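Local coordinates for protein tRNA (adenine(22)-N(1))-methyltransferase (Bacillus subtilis, PDB 6Q56) that catalyses the S-adenosyl-L-methionine-dependent methylation of adenosine 22 in tRNA at its N1 atom, giving N(1)-methyladenosine, at residues R117-P122 against Y153-A158; H125-R130 against G175-P180; W132-R137 against G161-A166; I141-L146 against G179-K184; I145-G150 against N187-K192. The protein carries 2 engineered substitutions. All blocks are in the same frame, centred on the assembly; numbering follows the deposited sequence.

Contact 1 of 5, residues R117-P122 against Y153-A158; sequences RLILQP and YEVLVA
L118 and L120 pair with A158 and L156 through four backbone hydrogen bonds that join the antiparallel strands 117-122 and 153-158. L118 N reaches A158 O at 2.7 Å, and A158 N answers to L118 O at 2.8 Å. I119 and V157 form the non-hydrogen-bonded pair between them. Their CG2 atoms lie side by side, 4.1 Å apart. V155 CG1 is 4.0 Å from the same I119 CG2. Along Q121, CB first meets E154 O at 3.7 Å. CG, anti to the backbone N (chi1 -173°), lies 3.2 Å from E154 O and also packs on V155 CG2. CD is farther from the same oxygen. The chain bends at chi2, and NE2 comes to Y153 CB at 3.8 Å. The polar tip is bonded outside the pair: OE1 accepts from G95 N and R9 NH1, and NE2 bonds to N123 OD1. A leucine here would probably leave G95 N, R9 and N123 without their amide partner. Strand 151-159 running antiparallel beside strand 117-122 is characteristic of the Rossmann-like methyltransferase sheet. The chemistry implies a buried seam held by main-chain bonds and branched apolar side chains, although E154 O is buried with no hydrogen-bond partner.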
# COMPACT_ATOMS: atom_id res chain seq x y z
N ARG A 117 -3.40 -4.40 -12.13
CA ARG A 117 -2.20 -4.28 -11.33
C ARG A 117 -2.52 -3.39 -10.15
O ARG A 117 -3.08 -2.31 -10.31
CB ARG A 117 -1.04 -3.68 -12.12
CG ARG A 117 0.12 -3.29 -11.22
CD ARG A 117 1.32 -2.76 -11.98
NE ARG A 117 1.99 -3.82 -12.71
CZ ARG A 117 3.10 -3.65 -13.41
NH1 ARG A 117 3.67 -2.46 -13.48
NH2 ARG A 117 3.65 -4.67 -14.04
N LEU A 118 -2.19 -3.85 -8.95
CA LEU A 118 -2.45 -3.08 -7.76
C LEU A 118 -1.15 -2.45 -7.29
O LEU A 118 -0.15 -3.12 -7.14
CB LEU A 118 -3.03 -3.95 -6.66
CG LEU A 118 -4.33 -4.70 -6.95
CD1 LEU A 118 -4.73 -5.55 -5.76
CD2 LEU A 118 -5.45 -3.75 -7.33
N ILE A 119 -1.19 -1.14 -7.07
CA ILE A 119 -0.05 -0.39 -6.59
C ILE A 119 -0.52 0.27 -5.31
O ILE A 119 -1.19 1.30 -5.33
CB ILE A 119 0.41 0.67 -7.60
CG1 ILE A 119 0.44 0.08 -9.01
CG2 ILE A 119 1.78 1.19 -7.22
CD1 ILE A 119 0.56 1.12 -10.09
N LEU A 120 -0.19 -0.36 -4.20
CA LEU A 120 -0.62 0.08 -2.90
C LEU A 120 0.48 0.73 -2.08
O LEU A 120 1.56 0.19 -1.94
CB LEU A 120 -1.16 -1.13 -2.16
CG LEU A 120 -2.06 -2.00 -3.03
CD1 LEU A 120 -2.25 -3.39 -2.45
CD2 LEU A 120 -3.39 -1.32 -3.24
N GLN A 121 0.18 1.90 -1.54
CA GLN A 121 1.13 2.64 -0.74
C GLN A 121 0.58 2.87 0.66
O GLN A 121 -0.06 3.88 0.93
CB GLN A 121 1.51 3.97 -1.39
CG GLN A 121 2.62 4.71 -0.69
CD GLN A 121 2.12 5.64 0.39
OE1 GLN A 121 1.30 6.51 0.14
NE2 GLN A 121 2.62 5.47 1.59
N PRO A 122 0.83 1.94 1.56
CA PRO A 122 0.34 2.08 2.92
C PRO A 122 1.22 3.00 3.76
O PRO A 122 2.44 2.94 3.64
CB PRO A 122 0.39 0.66 3.46
CG PRO A 122 1.47 0.00 2.70
CD PRO A 122 1.52 0.66 1.35
N TYR A 153 8.04 5.23 3.79
CA TYR A 153 6.83 4.84 3.13
C TYR A 153 7.10 3.63 2.27
O TYR A 153 8.14 3.53 1.64
CB TYR A 153 6.29 6.00 2.28
CG TYR A 153 7.17 6.37 1.12
CD1 TYR A 153 7.07 5.71 -0.09
CD2 TYR A 153 8.11 7.38 1.23
CE1 TYR A 153 7.88 6.04 -1.15
CE2 TYR A 153 8.93 7.72 0.17
CZ TYR A 153 8.81 7.05 -1.01
OH TYR A 153 9.61 7.39 -2.06
N GLU A 154 6.15 2.72 2.25
CA GLU A 154 6.26 1.51 1.48
C GLU A 154 5.30 1.53 0.31
O GLU A 154 4.25 2.16 0.37
CB GLU A 154 5.94 0.31 2.35
CG GLU A 154 6.99 -0.02 3.37
CD GLU A 154 6.42 -0.76 4.56
OE1 GLU A 154 5.29 -0.44 4.95
OE2 GLU A 154 7.10 -1.64 5.09
N VAL A 155 5.66 0.84 -0.75
CA VAL A 155 4.84 0.74 -1.94
C VAL A 155 4.84 -0.71 -2.38
O VAL A 155 5.88 -1.28 -2.67
CB VAL A 155 5.35 1.65 -3.07
CG1 VAL A 155 4.53 1.43 -4.33
CG2 VAL A 155 5.28 3.10 -2.65
N LEU A 156 3.65 -1.29 -2.43
CA LEU A 156 3.50 -2.68 -2.83
C LEU A 156 2.86 -2.78 -4.19
O LEU A 156 1.89 -2.10 -4.49
CB LEU A 156 2.66 -3.43 -1.80
CG LEU A 156 3.34 -3.76 -0.47
CD1 LEU A 156 3.83 -2.50 0.23
CD2 LEU A 156 2.40 -4.54 0.42
N VAL A 157 3.41 -3.65 -5.02
CA VAL A 157 2.89 -3.85 -6.36
C VAL A 157 2.51 -5.30 -6.52
O VAL A 157 3.31 -6.18 -6.27
CB VAL A 157 3.93 -3.49 -7.42
CG1 VAL A 157 3.37 -3.75 -8.80
CG2 VAL A 157 4.37 -2.05 -7.25
N ALA A 158 1.28 -5.53 -6.93
CA ALA A 158 0.80 -6.88 -7.11
C ALA A 158 -0.04 -7.05 -8.36
O ALA A 158 -0.67 -6.12 -8.83
CB ALA A 158 0.01 -7.30 -5.89

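Contact 2 of 5, residues H125-R130 against G175-P180; sequences HAVHIR and GMLVGP. With NI (nickel (II) ion), chain E.
V127 and L177 bring the two backbones to 4.6 Å, CA to CA, and V127 CA lies 3.2 Å from M176 O in a CA-H...O contact. V127 CB also packs on L177 CD1 at 4.1 Å. R130 gives the largest share of the contact. Its chain runs extended from CG to NE and fits as a knob among G175, M176, V178 and P180. NH1 donates to M176 O at 2.9 Å, but the donor stands 49° out of the carbonyl plane. One face of the guanidinium lies on the peptide of G179, with G179 N 3.4 Å above the plane and over its centre. NE is taken by E143 OE2 in a salt bridge; together with the NH1 bond this would limit rotation of the group. G179 has a positive phi (104°), and a side chain there would run into R130 NH2. Water 1 bridges V127 N and L177 O, and water 2 bridges R130 NH1 to the same carbonyl. Away from this packing, H125 ND1, from the loop before helix 127-135, and H128 NE2, from the helix, bind the nickel ion with water 3. The arrangement joins the helix that follows strand 117-122 of the Rossmann-like methyltransferase fold to the last turn of helix 172-178 and the G179 turn that leads into helix 180-185, beside a two-histidine metal site.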
# COMPACT_ATOMS: atom_id res chain seq x y z
N HIS A 125 1.40 -0.43 8.48
CA HIS A 125 0.90 -1.79 8.40
C HIS A 125 0.60 -2.26 7.04
O HIS A 125 -0.57 -2.55 6.61
CB HIS A 125 -0.24 -2.07 9.20
CG HIS A 125 -0.06 -1.67 10.55
ND1 HIS A 125 -1.11 -1.83 11.43
CD2 HIS A 125 0.96 -1.15 11.26
CE1 HIS A 125 -0.74 -1.41 12.62
NE2 HIS A 125 0.52 -0.99 12.55
N ALA A 126 1.70 -2.36 6.35
CA ALA A 126 1.58 -2.86 5.07
C ALA A 126 1.19 -4.39 5.18
O ALA A 126 0.67 -4.96 4.22
CB ALA A 126 2.90 -2.78 4.31
N VAL A 127 1.47 -5.02 6.33
CA VAL A 127 1.16 -6.42 6.54
C VAL A 127 -0.30 -6.77 6.23
O VAL A 127 -0.57 -7.81 5.66
CB VAL A 127 1.50 -6.86 7.98
CG1 VAL A 127 0.77 -6.01 8.99
CG2 VAL A 127 1.20 -8.33 8.18
N HIS A 128 -1.23 -5.90 6.60
CA HIS A 128 -2.64 -6.14 6.34
C HIS A 128 -2.89 -6.32 4.85
O HIS A 128 -3.76 -7.07 4.44
CB HIS A 128 -3.50 -5.00 6.87
CG HIS A 128 -3.36 -4.74 8.33
ND1 HIS A 128 -3.66 -5.68 9.29
CD2 HIS A 128 -2.97 -3.64 9.00
CE1 HIS A 128 -3.45 -5.17 10.48
NE2 HIS A 128 -3.03 -3.93 10.34
N ILE A 129 -2.12 -5.61 4.04
CA ILE A 129 -2.25 -5.69 2.60
C ILE A 129 -1.69 -7.00 2.08
O ILE A 129 -2.29 -7.63 1.23
CB ILE A 129 -1.54 -4.52 1.91
CG1 ILE A 129 -2.19 -3.20 2.31
CG2 ILE A 129 -1.60 -4.67 0.41
CD1 ILE A 129 -1.54 -2.00 1.68
N ARG A 130 -0.54 -7.40 2.61
CA ARG A 130 0.08 -8.64 2.18
C ARG A 130 -0.80 -9.84 2.54
O ARG A 130 -0.93 -10.77 1.76
CB ARG A 130 1.48 -8.79 2.77
CG ARG A 130 2.47 -7.79 2.20
CD ARG A 130 3.89 -8.07 2.65
NE ARG A 130 4.78 -6.96 2.36
CZ ARG A 130 4.99 -5.94 3.18
NH1 ARG A 130 4.37 -5.88 4.35
NH2 ARG A 130 5.81 -4.97 2.84
N GLY A 175 7.80 -12.43 5.94
CA GLY A 175 7.61 -11.82 4.64
C GLY A 175 6.43 -10.89 4.61
O GLY A 175 6.52 -9.77 4.13
N MET A 176 5.31 -11.35 5.14
CA MET A 176 4.10 -10.56 5.16
C MET A 176 4.19 -9.31 6.01
O MET A 176 3.55 -8.32 5.73
CB MET A 176 2.93 -11.41 5.64
CG MET A 176 2.56 -12.52 4.68
SD MET A 176 0.93 -13.15 5.03
CE MET A 176 0.77 -14.35 3.72
N LEU A 177 5.01 -9.37 7.05
CA LEU A 177 5.16 -8.24 7.94
C LEU A 177 6.12 -7.19 7.43
O LEU A 177 5.80 -6.02 7.42
CB LEU A 177 5.63 -8.71 9.32
CG LEU A 177 5.86 -7.56 10.29
CD1 LEU A 177 4.56 -6.88 10.64
CD2 LEU A 177 6.57 -8.05 11.54
N VAL A 178 7.30 -7.60 7.02
CA VAL A 178 8.29 -6.64 6.57
C VAL A 178 8.41 -6.50 5.07
O VAL A 178 8.97 -5.53 4.59
CB VAL A 178 9.67 -6.97 7.16
CG1 VAL A 178 9.58 -7.04 8.68
CG2 VAL A 178 10.19 -8.28 6.62
N GLY A 179 7.88 -7.46 4.33
CA GLY A 179 7.96 -7.40 2.88
C GLY A 179 9.00 -8.37 2.37
O GLY A 179 10.18 -8.27 2.68
N PRO A 180 8.57 -9.33 1.57
CA PRO A 180 9.49 -10.32 1.02
C PRO A 180 10.59 -9.70 0.17
O PRO A 180 11.75 -10.06 0.33
CB PRO A 180 8.60 -11.22 0.17
CG PRO A 180 7.36 -10.45 -0.07
CD PRO A 180 7.19 -9.52 1.07
NI NI E . -2.76 -2.29 11.35
O HOH W 1 3.82 -4.08 8.05
O HOH W 2 6.12 -3.89 5.68
O HOH W 3 -3.06 -3.33 12.90

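Contact 3 of 5, residues W132-R137 against G161-A166; sequences WLYKER and GDRDAA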
# COMPACT_ATOMS: atom_id res chain seq x y z
N TRP A 132 -4.03 -9.83 2.85
CA TRP A 132 -5.17 -9.80 1.95
C TRP A 132 -4.77 -10.28 0.56
O TRP A 132 -5.47 -11.07 -0.04
CB TRP A 132 -5.77 -8.40 1.86
CG TRP A 132 -6.99 -8.37 1.04
CD1 TRP A 132 -8.25 -8.60 1.46
CD2 TRP A 132 -7.06 -8.14 -0.36
NE1 TRP A 132 -9.12 -8.51 0.41
CE2 TRP A 132 -8.41 -8.22 -0.72
CE3 TRP A 132 -6.12 -7.85 -1.34
CZ2 TRP A 132 -8.84 -8.03 -2.02
CZ3 TRP A 132 -6.55 -7.66 -2.63
CH2 TRP A 132 -7.89 -7.75 -2.96
N LEU A 133 -3.64 -9.80 0.07
CA LEU A 133 -3.15 -10.18 -1.25
C LEU A 133 -2.95 -11.68 -1.35
O LEU A 133 -3.35 -12.31 -2.32
CB LEU A 133 -1.83 -9.48 -1.55
CG LEU A 133 -1.88 -8.00 -1.87
CD1 LEU A 133 -0.48 -7.49 -2.10
CD2 LEU A 133 -2.76 -7.74 -3.08
N TYR A 134 -2.32 -12.26 -0.35
CA TYR A 134 -2.05 -13.68 -0.34
C TYR A 134 -3.33 -14.51 -0.37
O TYR A 134 -3.32 -15.66 -0.76
CB TYR A 134 -1.21 -14.05 0.89
CG TYR A 134 -0.71 -15.46 0.87
CD1 TYR A 134 0.50 -15.77 0.29
CD2 TYR A 134 -1.45 -16.48 1.42
CE1 TYR A 134 0.96 -17.07 0.27
CE2 TYR A 134 -1.00 -17.78 1.40
CZ TYR A 134 0.21 -18.07 0.83
OH TYR A 134 0.66 -19.35 0.81
N LYS A 135 -4.37 -13.95 0.23
CA LYS A 135 -5.63 -14.64 0.37
C LYS A 135 -6.44 -14.59 -0.90
O LYS A 135 -7.14 -15.52 -1.22
CB LYS A 135 -6.41 -14.05 1.54
CG LYS A 135 -7.90 -14.34 1.54
CD LYS A 135 -8.59 -13.77 2.76
CE LYS A 135 -8.84 -12.28 2.64
NZ LYS A 135 -10.01 -11.96 1.79
N GLU A 136 -6.35 -13.47 -1.61
CA GLU A 136 -7.10 -13.30 -2.85
C GLU A 136 -6.27 -13.77 -4.04
O GLU A 136 -6.59 -13.47 -5.19
CB GLU A 136 -7.50 -11.84 -3.04
CG GLU A 136 -8.37 -11.29 -1.92
CD GLU A 136 -9.70 -12.01 -1.80
OE1 GLU A 136 -9.98 -12.88 -2.65
OE2 GLU A 136 -10.46 -11.70 -0.86
N ARG A 137 -5.21 -14.51 -3.76
CA ARG A 137 -4.04 -15.24 -4.40
C ARG A 137 -3.01 -14.38 -5.20
O ARG A 137 -2.07 -14.91 -5.79
CB ARG A 137 -4.45 -16.50 -5.22
CG ARG A 137 -5.16 -17.56 -4.39
CD ARG A 137 -5.54 -18.77 -5.24
NE ARG A 137 -4.37 -19.41 -5.83
CZ ARG A 137 -3.68 -20.39 -5.26
NH1 ARG A 137 -4.04 -20.84 -4.06
NH2 ARG A 137 -2.63 -20.91 -5.87
N GLY A 161 -1.09 -13.88 -10.04
CA GLY A 161 0.05 -14.75 -10.19
C GLY A 161 0.15 -15.75 -9.05
O GLY A 161 -0.82 -15.99 -8.35
N ASP A 162 1.33 -16.31 -8.88
CA ASP A 162 1.60 -17.29 -7.85
C ASP A 162 2.01 -16.58 -6.57
O ASP A 162 3.11 -16.08 -6.46
CB ASP A 162 2.71 -18.23 -8.31
CG ASP A 162 3.15 -19.21 -7.25
OD1 ASP A 162 2.55 -19.26 -6.16
OD2 ASP A 162 4.11 -19.94 -7.51
N ARG A 163 1.09 -16.55 -5.62
CA ARG A 163 1.29 -15.88 -4.33
C ARG A 163 2.52 -16.29 -3.51
O ARG A 163 3.04 -15.48 -2.76
CB ARG A 163 0.06 -16.05 -3.46
CG ARG A 163 -0.27 -17.49 -3.12
CD ARG A 163 -1.52 -17.56 -2.28
NE ARG A 163 -1.81 -18.90 -1.80
CZ ARG A 163 -2.82 -19.19 -1.00
NH1 ARG A 163 -3.62 -18.22 -0.59
NH2 ARG A 163 -3.04 -20.42 -0.60
N ASP A 164 2.97 -17.53 -3.65
CA ASP A 164 4.12 -18.01 -2.90
C ASP A 164 5.45 -17.61 -3.51
O ASP A 164 6.45 -17.51 -2.82
CB ASP A 164 4.07 -19.54 -2.81
CG ASP A 164 3.04 -20.04 -1.83
OD1 ASP A 164 2.79 -19.36 -0.82
OD2 ASP A 164 2.48 -21.13 -2.07
N ALA A 165 5.46 -17.39 -4.81
CA ALA A 165 6.68 -17.04 -5.53
C ALA A 165 7.55 -15.99 -4.84
O ALA A 165 8.72 -16.22 -4.58
CB ALA A 165 6.36 -16.59 -6.94
N ALA A 166 6.96 -14.84 -4.56
CA ALA A 166 7.68 -13.74 -3.93
C ALA A 166 8.20 -14.10 -2.55
O ALA A 166 9.15 -13.49 -2.06
CB ALA A 166 6.80 -12.51 -3.85
O HOH W 4 -6.88 -18.31 0.25
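Y134 and R163 are brought together by their first torsions: Y134 has CG anti to the backbone N (chi1 -171°), and R163 has CG between the backbone N and the carbonyl carbon (chi1 62°). The R163 chain then extends across the Y134 ring. Its CD sits over the ring centre, 3.5 Å from the centroid, in a CH-pi contact. The guanidinium lies flat on the ring as a cation-pi stack, with planes 9° apart and centres 4.0 Å apart. NH1 also donates to Y134 O at 2.6 Å, close to the guanidinium plane. Y134 OH donates to D164 OD1 at 2.7 Å, on the syn side of the carboxylate. D162 OD1 accepts from D164 N, an Asx turn in the loop after strand 151-159, where it meets the end of helix 127-135. A leucine in place of Y134 would probably leave R163 without its aromatic mate and D164 without its hydroxyl donor. R137 NH1 lies over the opposite face of the R163 guanidinium, 3.6 Å from R163 NH2, a close approach of like charges at the surface.

Contact 4 of 5, residues I141-L146 against G179-K184; sequences IDEVIL and GPFLAK
E143 OE1 meets the first turn of helix 180-185 and is gripped by two backbone N-H groups. L182 N donates at 3.0 Å to E143 OE1, nearly in line with the C-O bond and fairly straight (162°). F181 N is nearer to E143 OE1 at 2.7 Å, but this bond is weak. The helix start would probably favour a negative charge on the carboxylate. F181 turns one ring face to the strand, with D142 CA over its centre, 4.0 Å from the centroid, in a CH-pi contact. L182 CD2 rests on I145 CG2 at 3.9 Å, and the two side chains cross at about a right angle. In the second shell, E143 OE2 is held by R130, and D142 OD1 accepts from E143 N at 2.7 Å. I141 and D142 both face V157, a classic beta bulge. The strand segment and helix cross at 60°. Strand 139-148 is the outermost strand on this side of the sheet, beside strand 151-159; helix 180-185 packs on it, and helix 188-210 touches both through F190.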
# COMPACT_ATOMS: atom_id res chain seq x y z
N ILE A 141 4.77 -8.46 -7.15
CA ILE A 141 5.79 -8.45 -8.18
C ILE A 141 6.92 -7.51 -7.84
O ILE A 141 7.98 -7.58 -8.43
CB ILE A 141 5.21 -8.15 -9.56
CG1 ILE A 141 4.53 -6.79 -9.58
CG2 ILE A 141 4.23 -9.24 -9.95
CD1 ILE A 141 3.98 -6.43 -10.94
N ASP A 142 6.70 -6.63 -6.87
CA ASP A 142 7.74 -5.71 -6.44
C ASP A 142 7.32 -4.91 -5.23
O ASP A 142 6.14 -4.72 -4.97
CB ASP A 142 8.18 -4.77 -7.55
CG ASP A 142 9.56 -4.15 -7.29
OD1 ASP A 142 10.25 -4.59 -6.36
OD2 ASP A 142 9.95 -3.23 -8.02
N GLU A 143 8.32 -4.45 -4.50
CA GLU A 143 8.13 -3.65 -3.32
C GLU A 143 9.26 -2.66 -3.23
O GLU A 143 10.38 -2.95 -3.62
CB GLU A 143 8.22 -4.49 -2.06
CG GLU A 143 7.11 -5.48 -1.82
CD GLU A 143 7.33 -6.26 -0.54
OE1 GLU A 143 8.44 -6.76 -0.33
OE2 GLU A 143 6.39 -6.35 0.26
N VAL A 144 8.97 -1.49 -2.69
CA VAL A 144 9.98 -0.48 -2.49
C VAL A 144 9.71 0.18 -1.16
O VAL A 144 8.57 0.35 -0.76
CB VAL A 144 10.01 0.59 -3.60
CG1 VAL A 144 8.67 1.26 -3.75
CG2 VAL A 144 11.05 1.64 -3.29
N ILE A 145 10.77 0.55 -0.46
CA ILE A 145 10.63 1.25 0.79
C ILE A 145 11.61 2.40 0.72
O ILE A 145 12.80 2.20 0.52
CB ILE A 145 10.88 0.41 2.04
CG1 ILE A 145 10.54 1.25 3.27
CG2 ILE A 145 12.32 -0.06 2.10
CD1 ILE A 145 10.48 0.49 4.58
N LEU A 146 11.09 3.60 0.88
CA LEU A 146 11.89 4.79 0.82
C LEU A 146 11.45 5.73 1.90
O LEU A 146 10.43 5.51 2.54
CB LEU A 146 11.69 5.46 -0.54
CG LEU A 146 12.01 4.58 -1.74
CD1 LEU A 146 11.34 5.10 -3.00
CD2 LEU A 146 13.51 4.47 -1.95
N GLY A 179 7.88 -7.46 4.33
CA GLY A 179 7.96 -7.40 2.88
C GLY A 179 9.00 -8.37 2.37
O GLY A 179 10.18 -8.27 2.68
N PRO A 180 8.57 -9.33 1.57
CA PRO A 180 9.49 -10.32 1.02
C PRO A 180 10.59 -9.70 0.17
O PRO A 180 11.75 -10.06 0.33
CB PRO A 180 8.60 -11.22 0.17
CG PRO A 180 7.36 -10.45 -0.07
CD PRO A 180 7.19 -9.52 1.07
N PHE A 181 10.24 -8.79 -0.71
CA PHE A 181 11.22 -8.13 -1.56
C PHE A 181 12.06 -7.22 -0.70
O PHE A 181 13.28 -7.21 -0.81
CB PHE A 181 10.54 -7.31 -2.65
CG PHE A 181 9.94 -8.13 -3.75
CD1 PHE A 181 10.70 -8.54 -4.81
CD2 PHE A 181 8.61 -8.49 -3.71
CE1 PHE A 181 10.16 -9.30 -5.82
CE2 PHE A 181 8.06 -9.24 -4.72
CZ PHE A 181 8.83 -9.65 -5.78
N LEU A 182 11.40 -6.46 0.16
CA LEU A 182 12.09 -5.53 1.03
C LEU A 182 13.11 -6.26 1.88
O LEU A 182 14.22 -5.79 2.07
CB LEU A 182 11.09 -4.79 1.91
CG LEU A 182 10.08 -3.99 1.09
CD1 LEU A 182 9.11 -3.25 1.97
CD2 LEU A 182 10.80 -3.04 0.14
N ALA A 183 12.73 -7.43 2.37
CA ALA A 183 13.60 -8.24 3.21
C ALA A 183 14.88 -8.63 2.48
O ALA A 183 15.95 -8.59 3.05
CB ALA A 183 12.88 -9.47 3.70
N LYS A 184 14.75 -9.01 1.21
CA LYS A 184 15.90 -9.41 0.41
C LYS A 184 16.83 -8.23 0.17
O LYS A 184 18.05 -8.37 0.23
CB LYS A 184 15.45 -9.95 -0.94
CG LYS A 184 14.85 -11.34 -0.90
CD LYS A 184 14.70 -11.89 -2.31
CE LYS A 184 13.50 -12.80 -2.44
NZ LYS A 184 13.22 -13.12 -3.86

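Contact 5 of 5, residues I145-G150 against N187-K192; sequences ILEEDG and NAVFLK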
# COMPACT_ATOMS: atom_id res chain seq x y z
N ILE A 145 10.77 0.55 -0.46
CA ILE A 145 10.63 1.25 0.79
C ILE A 145 11.61 2.40 0.72
O ILE A 145 12.80 2.20 0.52
CB ILE A 145 10.88 0.41 2.04
CG1 ILE A 145 10.54 1.25 3.27
CG2 ILE A 145 12.32 -0.06 2.10
CD1 ILE A 145 10.48 0.49 4.58
N LEU A 146 11.09 3.60 0.88
CA LEU A 146 11.89 4.79 0.82
C LEU A 146 11.45 5.73 1.90
O LEU A 146 10.43 5.51 2.54
CB LEU A 146 11.69 5.46 -0.54
CG LEU A 146 12.01 4.58 -1.74
CD1 LEU A 146 11.34 5.10 -3.00
CD2 LEU A 146 13.51 4.47 -1.95
N GLU A 147 12.19 6.80 2.09
CA GLU A 147 11.79 7.79 3.08
C GLU A 147 11.70 9.15 2.40
O GLU A 147 12.40 9.42 1.42
CB GLU A 147 12.71 7.80 4.30
CG GLU A 147 13.97 8.62 4.17
CD GLU A 147 14.84 8.52 5.41
OE1 GLU A 147 14.33 8.06 6.45
OE2 GLU A 147 16.03 8.88 5.35
N GLU A 148 10.81 9.98 2.91
CA GLU A 148 10.61 11.31 2.38
C GLU A 148 10.26 12.22 3.53
O GLU A 148 9.32 11.96 4.26
CB GLU A 148 9.49 11.32 1.35
CG GLU A 148 9.28 12.67 0.69
CD GLU A 148 8.37 12.61 -0.51
OE1 GLU A 148 7.70 11.59 -0.70
OE2 GLU A 148 8.33 13.59 -1.27
N ASP A 149 11.01 13.29 3.68
CA ASP A 149 10.77 14.25 4.73
C ASP A 149 10.76 13.56 6.09
O ASP A 149 9.87 13.76 6.90
CB ASP A 149 9.44 14.98 4.49
CG ASP A 149 9.45 15.83 3.22
OD1 ASP A 149 10.53 16.09 2.67
OD2 ASP A 149 8.36 16.24 2.77
N GLY A 150 11.77 12.74 6.33
CA GLY A 150 11.92 12.02 7.59
C GLY A 150 10.83 11.01 7.90
O GLY A 150 10.60 10.67 9.05
N ASN A 187 17.59 -2.55 2.59
CA ASN A 187 18.20 -1.24 2.43
C ASN A 187 18.18 -0.46 3.74
O ASN A 187 17.57 -0.87 4.71
CB ASN A 187 17.57 -0.46 1.28
CG ASN A 187 16.16 -0.02 1.57
OD1 ASN A 187 15.75 0.10 2.71
ND2 ASN A 187 15.41 0.25 0.52
N ALA A 188 18.89 0.66 3.77
CA ALA A 188 19.00 1.47 4.97
C ALA A 188 17.67 1.83 5.61
O ALA A 188 17.51 1.71 6.81
CB ALA A 188 19.78 2.74 4.67
N VAL A 189 16.72 2.28 4.80
CA VAL A 189 15.43 2.68 5.31
C VAL A 189 14.75 1.49 5.97
O VAL A 189 14.16 1.61 7.03
CB VAL A 189 14.54 3.24 4.18
CG1 VAL A 189 13.18 3.62 4.71
CG2 VAL A 189 15.22 4.43 3.54
N PHE A 190 14.84 0.35 5.30
CA PHE A 190 14.25 -0.89 5.77
C PHE A 190 14.82 -1.31 7.13
O PHE A 190 14.07 -1.56 8.06
CB PHE A 190 14.48 -2.00 4.75
CG PHE A 190 14.05 -3.35 5.21
CD1 PHE A 190 12.77 -3.80 4.98
CD2 PHE A 190 14.93 -4.19 5.87
CE1 PHE A 190 12.37 -5.05 5.40
CE2 PHE A 190 14.53 -5.43 6.29
CZ PHE A 190 13.25 -5.86 6.06
N LEU A 191 16.14 -1.37 7.22
CA LEU A 191 16.80 -1.76 8.46
C LEU A 191 16.44 -0.81 9.59
O LEU A 191 16.10 -1.23 10.68
CB LEU A 191 18.31 -1.79 8.28
CG LEU A 191 18.87 -2.96 7.48
CD1 LEU A 191 20.35 -2.78 7.26
CD2 LEU A 191 18.58 -4.27 8.17
N LYS A 192 16.52 0.48 9.31
CA LYS A 192 16.21 1.51 10.28
C LYS A 192 14.78 1.36 10.79
O LYS A 192 14.53 1.43 11.98
CB LYS A 192 16.43 2.89 9.69
CG LYS A 192 15.97 4.04 10.56
CD LYS A 192 16.68 5.33 10.21
CE LYS A 192 16.38 5.76 8.78
NZ LYS A 192 16.72 7.18 8.54
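The flat amide of N187 meets I145 with both its polar branches. I145 CG2 sits 3.5 Å from OD1 and from ND2. ND2 donates to I145 O at 3.3 Å, in the carbonyl plane, while I145 O is tilted 19° from the amide plane. OD1 takes F190 N at 2.8 Å, nearly along the C=O axis. The flat carboxylate of E147 meets K192, whose NZ makes a weak, 3.3 Å salt bridge to OE1; the two side chains cross at about a right angle. The ring of F190 leads away from the strand and meets W194; its CB packs on I145 CG2, at 3.9 Å. N187 is the N-cap of helix 188-210, its OD1 making the capping bond, and its amide ties the start of that long helix to the edge strand 139-148. The segments run nearly perpendicular, at 87°. Between the two polar links lies V189, which points toward the strand. Its CG1 touches I145 CG1 at 3.8 Å and L146 C at 3.9 Å, and its CG2 lies near E147 N. V189 also touches S152 of the neighbouring strand 151-159.

In the fold
From the N terminus, the first partners of contacts 1 to 5 come in order along strand 117-122, helix 127-135 and strand 139-148. Contact 1 closes a loop from strand 117-122 to strand 151-159 and crosses every other contact. Contact 2 runs from helix 127-135 to the end of helix 172-178 and the turn after it. Contact 3 nests within it, closing the span from the end of helix 127-135 to the loop after strand 151-159. Contacts 4 and 5 run from strand 139-148 to helices 180-185 and 188-210, sharing I145 and L146. Contact 4 shares G179 and P180 with contact 2 and crosses contact 3; contact 5 crosses contacts 2 and 3.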